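Local coordinates for protein A197 (PDB 2C0N) that probably acts as a viral glycosyltransferase of the GT-A fold, transferring sugar residues in a virus that infects Sulfolobus, at residues 55-61 against 118-124; 171-177 against 186-190. One frame throughout, in Å; residues are numbered along the deposited sequence.

Interaction 1 of 2, residues 55-61 against 118-124; sequences DTLAFLD and LGFTFIK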
loop_
_atom_site.group_PDB
_atom_site.type_symbol
_atom_site.label_atom_id
_atom_site.label_comp_id
_atom_site.label_asym_id
_atom_site.label_seq_id
_atom_site.Cartn_x
_atom_site.Cartn_y
_atom_site.Cartn_z
ATOM N N ASP A 55 -13.055 -19.402 0.942
ATOM C CA ASP A 55 -13.630 -20.357 -0.011
ATOM C C ASP A 55 -12.934 -20.238 -1.349
ATOM O O ASP A 55 -12.978 -21.160 -2.158
ATOM C CB ASP A 55 -15.099 -20.027 -0.293
ATOM C CG ASP A 55 -15.957 -20.019 0.950
ATOM O OD1 ASP A 55 -15.881 -20.978 1.733
ATOM O OD2 ASP A 55 -16.712 -19.042 1.121
ATOM N N THR A 56 -12.398 -19.048 -1.617
ATOM C CA THR A 56 -11.884 -18.693 -2.914
ATOM C C THR A 56 -10.536 -18.007 -2.755
ATOM O O THR A 56 -10.380 -17.108 -1.945
ATOM C CB THR A 56 -12.903 -17.797 -3.665
ATOM O OG1 THR A 56 -14.137 -18.532 -3.818
ATOM C CG2 THR A 56 -12.394 -17.409 -5.034
ATOM N N LEU A 57 -9.571 -18.467 -3.523
ATOM C CA LEU A 57 -8.265 -17.825 -3.616
ATOM C C LEU A 57 -8.329 -16.966 -4.858
ATOM O O LEU A 57 -8.494 -17.499 -5.964
ATOM C CB LEU A 57 -7.172 -18.879 -3.771
ATOM C CG LEU A 57 -5.716 -18.452 -3.500
ATOM C CD1 LEU A 57 -4.807 -19.644 -3.478
ATOM C CD2 LEU A 57 -5.243 -17.514 -4.548
ATOM N N ALA A 58 -8.192 -15.654 -4.674
ATOM C CA ALA A 58 -8.123 -14.729 -5.800
ATOM C C ALA A 58 -6.684 -14.282 -5.947
ATOM O O ALA A 58 -6.118 -13.733 -4.990
ATOM C CB ALA A 58 -9.006 -13.544 -5.559
ATOM N N PHE A 59 -6.067 -14.545 -7.110
ATOM C CA PHE A 59 -4.766 -13.920 -7.447
ATOM C C PHE A 59 -5.008 -12.608 -8.181
ATOM O O PHE A 59 -5.805 -12.568 -9.144
ATOM C CB PHE A 59 -3.974 -14.832 -8.375
ATOM C CG PHE A 59 -3.265 -15.936 -7.676
ATOM C CD1 PHE A 59 -2.370 -15.669 -6.669
ATOM C CD2 PHE A 59 -3.449 -17.244 -8.075
ATOM C CE1 PHE A 59 -1.657 -16.686 -6.047
ATOM C CE2 PHE A 59 -2.745 -18.266 -7.424
ATOM C CZ PHE A 59 -1.870 -17.974 -6.430
ATOM N N LEU A 60 -4.330 -11.566 -7.719
ATOM C CA LEU A 60 -4.365 -10.246 -8.293
ATOM C C LEU A 60 -2.965 -9.720 -8.334
ATOM O O LEU A 60 -2.349 -9.566 -7.282
ATOM C CB LEU A 60 -5.270 -9.314 -7.465
ATOM C CG LEU A 60 -5.583 -7.924 -8.035
ATOM C CD1 LEU A 60 -6.330 -8.030 -9.315
ATOM C CD2 LEU A 60 -6.400 -7.148 -7.014
ATOM N N ASP A 61 -2.430 -9.520 -9.556
ATOM C CA ASP A 61 -1.083 -8.982 -9.721
ATOM C C ASP A 61 -1.108 -7.571 -9.174
ATOM O O ASP A 61 -2.136 -6.887 -9.225
ATOM C CB ASP A 61 -0.658 -8.976 -11.180
ATOM C CG ASP A 61 -0.195 -10.335 -11.673
ATOM O OD1 ASP A 61 0.038 -11.267 -10.863
ATOM O OD2 ASP A 61 -0.056 -10.442 -12.894
ATOM N N LEU A 118 -2.959 -15.599 -14.546
ATOM C CA LEU A 118 -3.050 -15.628 -13.076
ATOM C C LEU A 118 -2.957 -14.257 -12.405
ATOM O O LEU A 118 -2.637 -14.173 -11.225
ATOM C CB LEU A 118 -2.008 -16.593 -12.462
ATOM C CG LEU A 118 -2.185 -18.041 -12.911
ATOM C CD1 LEU A 118 -1.007 -18.916 -12.430
ATOM C CD2 LEU A 118 -3.460 -18.552 -12.375
ATOM N N GLY A 119 -3.249 -13.192 -13.141
ATOM C CA GLY A 119 -3.211 -11.866 -12.599
ATOM C C GLY A 119 -4.532 -11.285 -12.151
ATOM O O GLY A 119 -4.559 -10.187 -11.640
ATOM N N PHE A 120 -5.627 -11.995 -12.397
ATOM C CA PHE A 120 -6.969 -11.521 -12.047
ATOM C C PHE A 120 -7.870 -12.717 -12.117
ATOM O O PHE A 120 -8.645 -12.909 -13.077
ATOM C CB PHE A 120 -7.410 -10.436 -13.042
ATOM C CG PHE A 120 -8.703 -9.737 -12.684
ATOM C CD1 PHE A 120 -9.258 -9.818 -11.427
ATOM C CD2 PHE A 120 -9.336 -8.971 -13.636
ATOM C CE1 PHE A 120 -10.447 -9.153 -11.135
ATOM C CE2 PHE A 120 -10.524 -8.317 -13.352
ATOM C CZ PHE A 120 -11.055 -8.395 -12.079
ATOM N N THR A 121 -7.761 -13.570 -11.112
ATOM C CA THR A 121 -8.173 -14.943 -11.287
ATOM C C THR A 121 -8.679 -15.489 -9.965
ATOM O O THR A 121 -7.991 -15.394 -8.961
ATOM C CB THR A 121 -6.982 -15.791 -11.734
ATOM O OG1 THR A 121 -6.290 -15.150 -12.812
ATOM C CG2 THR A 121 -7.405 -17.160 -12.151
ATOM N N PHE A 122 -9.863 -16.102 -9.976
ATOM C CA PHE A 122 -10.499 -16.625 -8.800
ATOM C C PHE A 122 -10.493 -18.137 -8.902
ATOM O O PHE A 122 -10.911 -18.677 -9.910
ATOM C CB PHE A 122 -11.945 -16.121 -8.739
ATOM C CG PHE A 122 -12.063 -14.613 -8.642
ATOM C CD1 PHE A 122 -11.930 -13.822 -9.774
ATOM C CD2 PHE A 122 -12.263 -14.001 -7.424
ATOM C CE1 PHE A 122 -12.008 -12.438 -9.702
ATOM C CE2 PHE A 122 -12.326 -12.633 -7.333
ATOM C CZ PHE A 122 -12.202 -11.841 -8.489
ATOM N N ILE A 123 -10.024 -18.812 -7.850
ATOM C CA ILE A 123 -9.906 -20.261 -7.879
ATOM C C ILE A 123 -10.600 -20.851 -6.660
ATOM O O ILE A 123 -10.322 -20.494 -5.537
ATOM C CB ILE A 123 -8.440 -20.730 -7.911
ATOM C CG1 ILE A 123 -7.620 -19.906 -8.919
ATOM C CG2 ILE A 123 -8.398 -22.207 -8.150
ATOM C CD1 ILE A 123 -6.139 -20.272 -8.954
ATOM N N LYS A 124 -11.487 -21.809 -6.885
ATOM C CA LYS A 124 -12.223 -22.345 -5.746
ATOM C C LYS A 124 -11.449 -23.385 -4.926
ATOM O O LYS A 124 -10.669 -24.199 -5.461
ATOM C CB LYS A 124 -13.594 -22.884 -6.173
ATOM C CG LYS A 124 -13.647 -24.172 -6.912
ATOM C CD LYS A 124 -15.106 -24.499 -7.236
ATOM C CE LYS A 124 -15.304 -25.772 -8.000
ATOM N NZ LYS A 124 -16.700 -25.936 -8.554
HETATM O O HOH W 1 -1.549 -12.725 -9.156
#
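Leu118 turns its carbonyl oxygen against Phe59, 3.2 Å from Phe59 CB, and the same oxygen accepts a hydrogen bond from a water that also donates to Asp61 OD1; Arg41 is a further, ionic partner of that carboxylate. Gly119 lies against the Asp61 carboxylate, its CA 3.5 Å from Asp61 OD2, while Gly119 O accepts a hydrogen bond from Asp61 N, which lies above the carbonyl plane, 38° out of it. At Phe120 the strand carries a classic beta bulge, Phe120 and Thr121 both facing Phe59; the Phe120 ring points the same way as Leu60, alongside it, with Phe120 CD1 4.0 Å from Leu60 CD1. Thr121 exchanges two backbone bonds with Phe59. In this GT-A fold, strand 56-60 runs between parallel strand 3-8 and antiparallel strand 120-124, then leads into Asp61, which opens an Asp-Glu-Asp sequence resembling the DXD motif of such enzymes. On one sheet face Phe122 presents a ring edge to Thr56 CG2 and sets CD2 3.8 Å from Ala58 CB, beneath helix 71-80. Ile123, bonded both ways to Leu57, drops to the other face: CG1 beside its own backbone N (chi1 -45°) and an extended chi2 bring CD1 within 4.1 Å of Phe59 CD2, while Leu57 CD2 sits 3.7 Å above the centre of the Phe59 ring. Lys124 pairs with Thr56 at the N-cap position, just before the next helix, and sends NZ to Phe78 O.

Interaction 2 of 2, residues 171-177 against 186-190; sequences YHFIDER and LILQN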
loop_
_atom_site.group_PDB
_atom_site.type_symbol
_atom_site.label_atom_id
_atom_site.label_comp_id
_atom_site.label_asym_id
_atom_site.label_seq_id
_atom_site.Cartn_x
_atom_site.Cartn_y
_atom_site.Cartn_z
ATOM N N TYR A 171 -7.811 -2.324 -14.878
ATOM C CA TYR A 171 -6.699 -1.593 -15.484
ATOM C C TYR A 171 -5.405 -2.364 -15.243
ATOM O O TYR A 171 -5.253 -3.005 -14.195
ATOM C CB TYR A 171 -6.556 -0.217 -14.829
ATOM C CG TYR A 171 -7.806 0.591 -14.911
ATOM C CD1 TYR A 171 -8.298 1.034 -16.129
ATOM C CD2 TYR A 171 -8.544 0.847 -13.769
ATOM C CE1 TYR A 171 -9.463 1.768 -16.192
ATOM C CE2 TYR A 171 -9.699 1.552 -13.814
ATOM C CZ TYR A 171 -10.168 2.011 -15.014
ATOM O OH TYR A 171 -11.340 2.691 -14.957
ATOM N N HIS A 172 -4.443 -2.212 -16.171
ATOM C CA HIS A 172 -3.137 -2.835 -16.058
ATOM C C HIS A 172 -2.135 -1.694 -16.050
ATOM O O HIS A 172 -1.858 -1.098 -17.064
ATOM C CB HIS A 172 -2.899 -3.792 -17.249
ATOM C CG HIS A 172 -1.866 -4.840 -17.006
ATOM N ND1 HIS A 172 -1.327 -5.103 -15.761
ATOM C CD2 HIS A 172 -1.267 -5.694 -17.864
ATOM C CE1 HIS A 172 -0.422 -6.061 -15.879
ATOM N NE2 HIS A 172 -0.389 -6.458 -17.138
ATOM N N PHE A 173 -1.669 -1.361 -14.866
ATOM C CA PHE A 173 -0.802 -0.225 -14.679
ATOM C C PHE A 173 0.593 -0.451 -15.166
ATOM O O PHE A 173 1.169 -1.527 -14.977
ATOM C CB PHE A 173 -0.804 0.181 -13.196
ATOM C CG PHE A 173 -1.952 1.024 -12.851
ATOM C CD1 PHE A 173 -3.204 0.469 -12.575
ATOM C CD2 PHE A 173 -1.836 2.391 -12.906
ATOM C CE1 PHE A 173 -4.311 1.282 -12.320
ATOM C CE2 PHE A 173 -2.942 3.218 -12.668
ATOM C CZ PHE A 173 -4.205 2.650 -12.369
ATOM N N ILE A 174 1.131 0.578 -15.824
ATOM C CA ILE A 174 2.463 0.563 -16.383
ATOM C C ILE A 174 3.424 1.199 -15.391
ATOM O O ILE A 174 4.428 0.610 -15.016
ATOM C CB ILE A 174 2.517 1.257 -17.756
ATOM C CG1 ILE A 174 1.535 0.591 -18.734
ATOM C CG2 ILE A 174 3.894 1.175 -18.352
ATOM C CD1 ILE A 174 1.173 1.501 -19.936
ATOM N N ASP A 175 3.103 2.399 -14.953
ATOM C CA ASP A 175 3.793 2.987 -13.829
ATOM C C ASP A 175 2.776 3.180 -12.723
ATOM O O ASP A 175 1.767 2.481 -12.696
ATOM C CB ASP A 175 4.604 4.234 -14.249
ATOM C CG ASP A 175 3.754 5.408 -14.660
ATOM O OD1 ASP A 175 2.539 5.292 -14.536
ATOM O OD2 ASP A 175 4.298 6.477 -15.080
ATOM N N GLU A 176 3.040 4.087 -11.789
ATOM C CA GLU A 176 2.141 4.277 -10.667
ATOM C C GLU A 176 0.839 4.959 -11.049
ATOM O O GLU A 176 -0.108 4.921 -10.262
ATOM C CB GLU A 176 2.839 5.084 -9.588
ATOM C CG GLU A 176 4.044 4.407 -9.030
ATOM C CD GLU A 176 5.343 4.618 -9.795
ATOM O OE1 GLU A 176 5.385 5.202 -10.893
ATOM O OE2 GLU A 176 6.370 4.197 -9.244
ATOM N N ARG A 177 0.787 5.566 -12.242
ATOM C CA ARG A 177 -0.333 6.433 -12.635
ATOM C C ARG A 177 -0.975 6.089 -13.980
ATOM O O ARG A 177 -2.195 6.315 -14.162
ATOM C CB ARG A 177 0.146 7.903 -12.714
ATOM C CG ARG A 177 0.508 8.506 -11.402
ATOM C CD ARG A 177 1.464 9.758 -11.536
ATOM N NE ARG A 177 2.709 9.260 -12.032
ATOM C CZ ARG A 177 3.675 8.736 -11.317
ATOM N NH1 ARG A 177 3.665 8.727 -9.962
ATOM N NH2 ARG A 177 4.714 8.243 -11.968
ATOM N N LEU A 186 -5.010 4.271 -23.042
ATOM C CA LEU A 186 -4.204 4.594 -21.867
ATOM C C LEU A 186 -4.978 5.565 -20.972
ATOM O O LEU A 186 -5.543 6.540 -21.472
ATOM C CB LEU A 186 -2.928 5.244 -22.354
ATOM C CG LEU A 186 -1.637 5.206 -21.570
ATOM C CD1 LEU A 186 -1.201 3.769 -21.284
ATOM C CD2 LEU A 186 -0.605 5.953 -22.440
ATOM N N ILE A 187 -5.005 5.313 -19.678
ATOM C CA ILE A 187 -5.697 6.200 -18.737
ATOM C C ILE A 187 -4.694 6.616 -17.693
ATOM O O ILE A 187 -3.649 6.003 -17.570
ATOM C CB ILE A 187 -6.938 5.528 -18.097
ATOM C CG1 ILE A 187 -6.584 4.287 -17.285
ATOM C CG2 ILE A 187 -7.927 5.238 -19.175
ATOM C CD1 ILE A 187 -6.176 4.576 -15.856
ATOM N N LEU A 188 -5.004 7.678 -16.970
ATOM C CA LEU A 188 -4.142 8.209 -15.925
ATOM C C LEU A 188 -4.963 8.359 -14.636
ATOM O O LEU A 188 -5.997 8.996 -14.646
ATOM C CB LEU A 188 -3.599 9.540 -16.397
ATOM C CG LEU A 188 -2.365 10.166 -15.755
ATOM C CD1 LEU A 188 -1.838 11.259 -16.636
ATOM C CD2 LEU A 188 -2.814 10.794 -14.487
ATOM N N GLN A 189 -4.465 7.802 -13.543
ATOM C CA GLN A 189 -5.088 7.893 -12.247
ATOM C C GLN A 189 -4.080 8.484 -11.286
ATOM O O GLN A 189 -3.115 7.828 -10.938
ATOM C CB GLN A 189 -5.539 6.486 -11.806
ATOM C CG GLN A 189 -6.163 6.447 -10.439
ATOM C CD GLN A 189 -7.224 7.473 -10.223
ATOM O OE1 GLN A 189 -6.972 8.564 -9.662
ATOM N NE2 GLN A 189 -8.444 7.139 -10.631
ATOM N N ASN A 190 -4.284 9.719 -10.845
ATOM C CA ASN A 190 -3.298 10.372 -9.979
ATOM C C ASN A 190 -3.928 10.960 -8.733
ATOM O O ASN A 190 -3.450 11.938 -8.168
ATOM C CB ASN A 190 -2.477 11.418 -10.752
ATOM C CG ASN A 190 -1.137 11.776 -10.060
ATOM O OD1 ASN A 190 -0.371 10.912 -9.555
ATOM N ND2 ASN A 190 -0.841 13.062 -10.052
HETATM O O HOH W 2 -1.908 6.810 -9.047
HETATM O O HOH W 3 1.477 9.385 -8.132
#
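A single direct backbone bond joins Arg177 to Gln189, whose N reaches Arg177 O at 2.8 Å; a water between Glu176 O and Gln189 O, rather close to the latter, bridges the two backbones. Strand 178-180 is hydrogen-bonded between strands 162-173 and 186-188, so Tyr171 and Phe173 meet Ile187 across it, all three touching Ala179. Ile187 places CD1 4.1 Å above one face of the Tyr171 ring, toward its rim: chi1 of 62° sets CG1 between backbone N and carbonyl carbon, and chi2 then carries CD1 over the ring. Phe173 offers its ring edge to Gln189 CB, the two meeting at Phe173 CZ. Ile174 CD1 and Leu186 CD1 touch at 3.5 Å, their side chains at about a right angle. Arg177 lies alongside Asn190, with guanidinium and amide planes almost perpendicular (84°); a water spans Arg177 NH1 and Asn190 OD1. Asp175 OD1 closes an Asx turn onto Arg177 N, and Arg177 NH2 forms a salt bridge with Glu176 OE1 at 3.3 Å and a long one with Asp175 OD2. Arg177 NH1 also bonds Met10 O of the second subunit, and Asn190 O receives Arg34 NH2 of that subunit. Shared among nearby carboxylates, a water and the partner chain, the guanidinium charge is probably well balanced, and this polar end of the contact belongs to the dimer interface.

Overall arrangement
Both contacts reach the same mixed sheet, with centres about 21 Å apart and nearest atoms about 5 Å apart, without touching; along the chain they come in series. Interaction 1 is core: two adjacent strands zipped by a ladder of backbone bonds, with mostly buried, mainly apolar side chains on both faces and helices 37-50 and 71-80 packed against them. Interaction 2 is at the surface, about 17 Å from the centre of the chain, and its strands are separated by strand 178-180, so side chains and waters do most of the work. Its Arg177 and Asn190 bond to the second subunit, whereas no other protein chain touches the two segments of interaction 1.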